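Side-chain contacts in tyrosine specific protein phosphatase (Trypanosoma cruzi, PDB 4AZ1), which probably removes phosphate from phosphotyrosine residues of proteins by hydrolysing the phosphate ester: residues R30-R35 against A262-R267; L52-N57 against C226-G231. All coordinates share one frame; numbering follows the deposited sequence.

Contact 1 of 2, residues R30-R35 against A262-R267; sequences RQEDPR and AMRRQR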
# COMPACT_ATOMS: atom_id res chain seq x y z
N ARG A 30 -12.75 -26.81 20.43
CA ARG A 30 -12.19 -27.56 21.56
C ARG A 30 -10.73 -27.98 21.32
O ARG A 30 -9.97 -28.12 22.27
CB ARG A 30 -13.11 -28.77 21.86
CG ARG A 30 -12.53 -29.89 22.71
CD ARG A 30 -12.61 -29.58 24.19
NE ARG A 30 -12.29 -30.76 25.01
CZ ARG A 30 -11.06 -31.23 25.19
NH1 ARG A 30 -10.03 -30.63 24.60
NH2 ARG A 30 -10.86 -32.30 25.95
N GLN A 31 -10.34 -28.13 20.05
CA GLN A 31 -8.99 -28.58 19.71
C GLN A 31 -7.99 -27.45 19.60
O GLN A 31 -6.79 -27.69 19.40
CB GLN A 31 -9.00 -29.34 18.39
CG GLN A 31 -8.99 -30.84 18.54
CD GLN A 31 -10.34 -31.40 18.88
OE1 GLN A 31 -11.15 -31.68 18.00
NE2 GLN A 31 -10.60 -31.57 20.17
N GLU A 32 -8.47 -26.21 19.70
CA GLU A 32 -7.59 -25.06 19.55
C GLU A 32 -6.50 -24.98 20.63
O GLU A 32 -6.79 -25.04 21.84
CB GLU A 32 -8.40 -23.76 19.48
CG GLU A 32 -9.28 -23.69 18.24
CD GLU A 32 -9.97 -22.33 18.08
OE1 GLU A 32 -9.97 -21.53 19.04
OE2 GLU A 32 -10.52 -22.09 16.98
N ASP A 33 -5.25 -24.85 20.19
CA ASP A 33 -4.12 -24.69 21.11
C ASP A 33 -2.95 -23.97 20.44
O ASP A 33 -1.97 -24.59 20.03
CB ASP A 33 -3.66 -26.04 21.67
CG ASP A 33 -2.54 -25.90 22.70
OD1 ASP A 33 -2.31 -24.77 23.18
OD2 ASP A 33 -1.90 -26.93 23.02
N PRO A 34 -3.05 -22.64 20.36
CA PRO A 34 -2.13 -21.77 19.62
C PRO A 34 -0.87 -21.45 20.40
O PRO A 34 0.05 -20.85 19.85
CB PRO A 34 -2.96 -20.50 19.44
CG PRO A 34 -3.78 -20.42 20.69
CD PRO A 34 -4.08 -21.86 21.08
N ARG A 35 -0.84 -21.84 21.67
CA ARG A 35 0.31 -21.55 22.52
C ARG A 35 1.54 -22.32 22.03
O ARG A 35 2.68 -21.85 22.16
CB ARG A 35 0.01 -21.95 23.97
CG ARG A 35 -0.98 -21.04 24.69
CD ARG A 35 -0.94 -21.26 26.21
NE ARG A 35 -1.26 -22.64 26.59
CZ ARG A 35 -1.17 -23.11 27.83
NH1 ARG A 35 -0.78 -22.33 28.83
NH2 ARG A 35 -1.48 -24.38 28.08
N ALA A 262 -7.86 -30.38 8.70
CA ALA A 262 -6.60 -30.24 7.97
C ALA A 262 -6.30 -28.80 7.56
O ALA A 262 -5.14 -28.39 7.49
CB ALA A 262 -6.57 -31.17 6.77
N MET A 263 -7.34 -28.02 7.25
CA MET A 263 -7.14 -26.61 6.96
C MET A 263 -6.64 -25.90 8.21
O MET A 263 -5.74 -25.07 8.14
CB MET A 263 -8.44 -25.95 6.49
CG MET A 263 -8.89 -26.33 5.09
SD MET A 263 -10.24 -25.28 4.53
CE MET A 263 -11.44 -25.53 5.85
N ARG A 264 -7.25 -26.22 9.35
CA ARG A 264 -6.87 -25.61 10.63
C ARG A 264 -5.42 -25.84 11.03
O ARG A 264 -4.81 -25.00 11.69
CB ARG A 264 -7.83 -26.07 11.74
CG ARG A 264 -9.00 -25.14 11.88
CD ARG A 264 -10.12 -25.64 12.79
NE ARG A 264 -11.16 -24.61 12.85
CZ ARG A 264 -11.37 -23.81 13.89
NH1 ARG A 264 -10.64 -23.96 14.99
NH2 ARG A 264 -12.32 -22.88 13.84
N ARG A 265 -4.85 -26.98 10.63
CA ARG A 265 -3.45 -27.27 10.93
C ARG A 265 -2.54 -26.38 10.11
O ARG A 265 -1.37 -26.20 10.44
CB ARG A 265 -3.10 -28.73 10.65
CG ARG A 265 -3.66 -29.74 11.64
CD ARG A 265 -3.11 -31.16 11.36
NE ARG A 265 -3.75 -31.80 10.20
CZ ARG A 265 -4.85 -32.55 10.27
NH1 ARG A 265 -5.47 -32.75 11.43
NH2 ARG A 265 -5.35 -33.10 9.17
N GLN A 266 -3.07 -25.83 9.02
CA GLN A 266 -2.24 -25.06 8.09
C GLN A 266 -2.44 -23.56 8.25
O GLN A 266 -1.59 -22.76 7.87
CB GLN A 266 -2.51 -25.50 6.66
CG GLN A 266 -2.14 -26.95 6.35
CD GLN A 266 -2.58 -27.36 4.95
OE1 GLN A 266 -1.95 -26.98 3.96
NE2 GLN A 266 -3.67 -28.11 4.87
N ARG A 267 -3.59 -23.17 8.80
CA ARG A 267 -3.86 -21.78 9.16
C ARG A 267 -4.81 -21.76 10.35
O ARG A 267 -5.99 -22.08 10.22
CB ARG A 267 -4.48 -21.01 7.98
CG ARG A 267 -4.77 -19.52 8.28
CD ARG A 267 -5.03 -18.75 6.98
NE ARG A 267 -5.54 -17.39 7.20
CZ ARG A 267 -4.78 -16.30 7.37
NH1 ARG A 267 -3.45 -16.41 7.37
NH2 ARG A 267 -5.35 -15.11 7.55

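Contact 2 of 2, residues L52-N57 against C226-G231; sequences LDILAN and CSAGIG. With FMT (formic acid), chain D.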
# COMPACT_ATOMS: atom_id res chain seq x y z
N LEU A 52 -5.02 -7.82 15.39
CA LEU A 52 -3.89 -8.16 16.25
C LEU A 52 -3.73 -9.65 16.60
O LEU A 52 -2.61 -10.16 16.61
CB LEU A 52 -3.90 -7.29 17.51
CG LEU A 52 -3.58 -5.81 17.24
CD1 LEU A 52 -3.39 -5.04 18.53
CD2 LEU A 52 -2.36 -5.66 16.32
N ASP A 53 -4.84 -10.33 16.85
CA ASP A 53 -4.78 -11.74 17.26
C ASP A 53 -5.16 -12.75 16.16
O ASP A 53 -5.45 -13.92 16.45
CB ASP A 53 -5.65 -11.97 18.50
CG ASP A 53 -7.07 -11.48 18.31
OD1 ASP A 53 -7.42 -11.09 17.17
OD2 ASP A 53 -7.82 -11.49 19.31
N ILE A 54 -5.19 -12.30 14.91
CA ILE A 54 -5.36 -13.25 13.82
C ILE A 54 -4.04 -13.30 13.09
O ILE A 54 -3.73 -12.42 12.28
CB ILE A 54 -6.48 -12.86 12.84
CG1 ILE A 54 -7.78 -12.53 13.60
CG2 ILE A 54 -6.69 -13.98 11.82
CD1 ILE A 54 -8.65 -13.73 13.90
N LEU A 55 -3.26 -14.34 13.38
CA LEU A 55 -1.89 -14.44 12.91
C LEU A 55 -1.71 -15.64 11.99
O LEU A 55 -2.43 -16.63 12.11
CB LEU A 55 -0.94 -14.57 14.10
CG LEU A 55 -1.02 -13.49 15.18
CD1 LEU A 55 -0.06 -13.80 16.32
CD2 LEU A 55 -0.74 -12.11 14.60
N ALA A 56 -0.76 -15.54 11.06
CA ALA A 56 -0.47 -16.63 10.12
C ALA A 56 0.58 -17.59 10.67
O ALA A 56 1.64 -17.14 11.10
CB ALA A 56 0.01 -16.03 8.80
N ASN A 57 0.31 -18.90 10.64
CA ASN A 57 1.30 -19.90 11.08
C ASN A 57 2.62 -19.78 10.34
O ASN A 57 2.62 -19.63 9.11
CB ASN A 57 0.79 -21.34 10.89
CG ASN A 57 -0.55 -21.58 11.54
OD1 ASN A 57 -1.46 -20.74 11.47
ND2 ASN A 57 -0.70 -22.74 12.15
N CYS A 226 -11.09 -12.87 2.88
CA CYS A 226 -12.27 -12.14 3.31
C CYS A 226 -11.74 -10.93 4.06
O CYS A 226 -10.96 -10.18 3.49
CB CYS A 226 -13.19 -13.00 4.17
SG CYS A 226 -12.37 -14.04 5.39
N SER A 227 -12.11 -10.74 5.33
CA SER A 227 -11.43 -9.68 6.12
C SER A 227 -10.19 -10.20 6.85
O SER A 227 -9.08 -9.72 6.61
CB SER A 227 -12.39 -8.95 7.07
OG SER A 227 -11.72 -7.84 7.71
N ALA A 228 -10.38 -11.17 7.74
CA ALA A 228 -9.25 -11.75 8.48
C ALA A 228 -8.70 -12.96 7.74
O ALA A 228 -7.64 -13.47 8.09
CB ALA A 228 -9.68 -12.15 9.90
N GLY A 229 -9.42 -13.43 6.72
CA GLY A 229 -8.95 -14.55 5.93
C GLY A 229 -9.04 -15.92 6.58
O GLY A 229 -8.28 -16.84 6.22
N ILE A 230 -9.96 -16.09 7.52
CA ILE A 230 -10.17 -17.42 8.09
C ILE A 230 -11.64 -17.85 8.10
O ILE A 230 -11.95 -19.00 8.40
CB ILE A 230 -9.62 -17.55 9.55
CG1 ILE A 230 -10.28 -16.53 10.49
CG2 ILE A 230 -8.09 -17.47 9.60
CD1 ILE A 230 -9.87 -16.74 12.01
N GLY A 231 -12.54 -16.92 7.80
CA GLY A 231 -13.96 -17.19 7.99
C GLY A 231 -14.63 -17.70 6.73
O GLY A 231 -14.63 -18.91 6.46
C FMT D . -14.18 -11.63 8.28
O1 FMT D . -14.50 -11.33 7.13
O2 FMT D . -13.01 -11.84 8.62

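Contact 1 of 2, residues R30-R35 against A262-R267
A surface salt bridge between Glu32 and Arg264 ties the loop that follows helix 14-30 to the C-terminal part of helix 255-266 in this protein tyrosine phosphatase fold. OE2 of Glu32 accepts a hydrogen bond from NH1 of Arg264 at 2.7 Å, with an N-H...O angle of 160°. The bond arrives on the anti lone pair of OE2, the one turned away from OE1, and the guanidinium gives one N-H rather than forming a two-pronged, end-on pair. Carboxylate and guanidinium planes are nearly coplanar, 18° apart. CG of Glu32 also lies at the guanidinium edge, 3.5 Å from NH1 of Arg264, so part of the acid's aliphatic stem accompanies the charged pair. The extended arginine and the extended acid together bridge the 9.0 Å between CA of Glu32 and CA of Arg264. The other nitrogens of Arg264 point back to its own neighbourhood: NH2 bonds to the carbonyl of Val271 and NE, weakly, to that of Met270, which fixes the rotation of the guanidinium. Phe268 packs against the side chain of Glu32. Nearby, NE2 of Gln266 bonds to the carbonyl O of Ala262, four residues back, at 3.0 Å. The whole is a single-bonded, partly exposed surface salt bridge joining the loop after the N-terminal helix 14-30 to helix 255-266 of the tyrosine phosphatase fold.

Contact 2 of 2, residues L52-N57 against C226-G231
Ile54 lies beside Ala228 and Ile230 of the phosphate-binding loop, the tyrosine phosphatase signature CSAGIGR that begins at Cys226, at what is probably the wall or mouth of the substrate pocket, as in relatives. Its CD1 meets CD1 of Ile230 at 3.8 Å, methyl to methyl, where the two isoleucines cross at a slant. With CG2 anti to the backbone N and CG1 turned beside it (chi1 -50°), the branches of Ile54 diverge to reach both residues. Ala228 and Ile230 are buried, whereas Ile54 is partly exposed and the preceding Leu52 and Asp53 are exposed. Ser227 OG links the loops further, hydrogen-bonded to Tyr51 OH and to Lys129 O. In the assembly, Leu52 packs on Arg35 of the second subunit.

Segment 226-231 also holds a formic acid molecule, probably from the crystallisation liquor, in the place where this family binds phosphate; Arg232 also bonds to it. Ser227 N donates to its O1 at 3.0 Å. Ala228 CB sits between CG2 of Ile54, at 4.0 Å, and formic acid O2, at 3.6 Å, and Ala228 N donates to the same O2 at 2.9 Å, with an N-H...O angle of 165°.

How the contacts relate
The centres of the two contacts are 13 Å apart, contact 1 near the surface and contact 2 deeper. Both segments of contact 2 fall between those of contact 1 in sequence: 30-35 comes first, then 52-57, 226-231 after strand 222-225 of the central mixed sheet, and 262-267 towards the end of helix 255-266. Arg267, which follows closely on Arg264, joins them directly, probably hydrogen-bonding through NH2 to Ala228 O and through NE to Gly229 O, while its CA packs near Asn57 OD1. It thus probably helps hold the backbone of the signature loop, whose amides bind the formic acid.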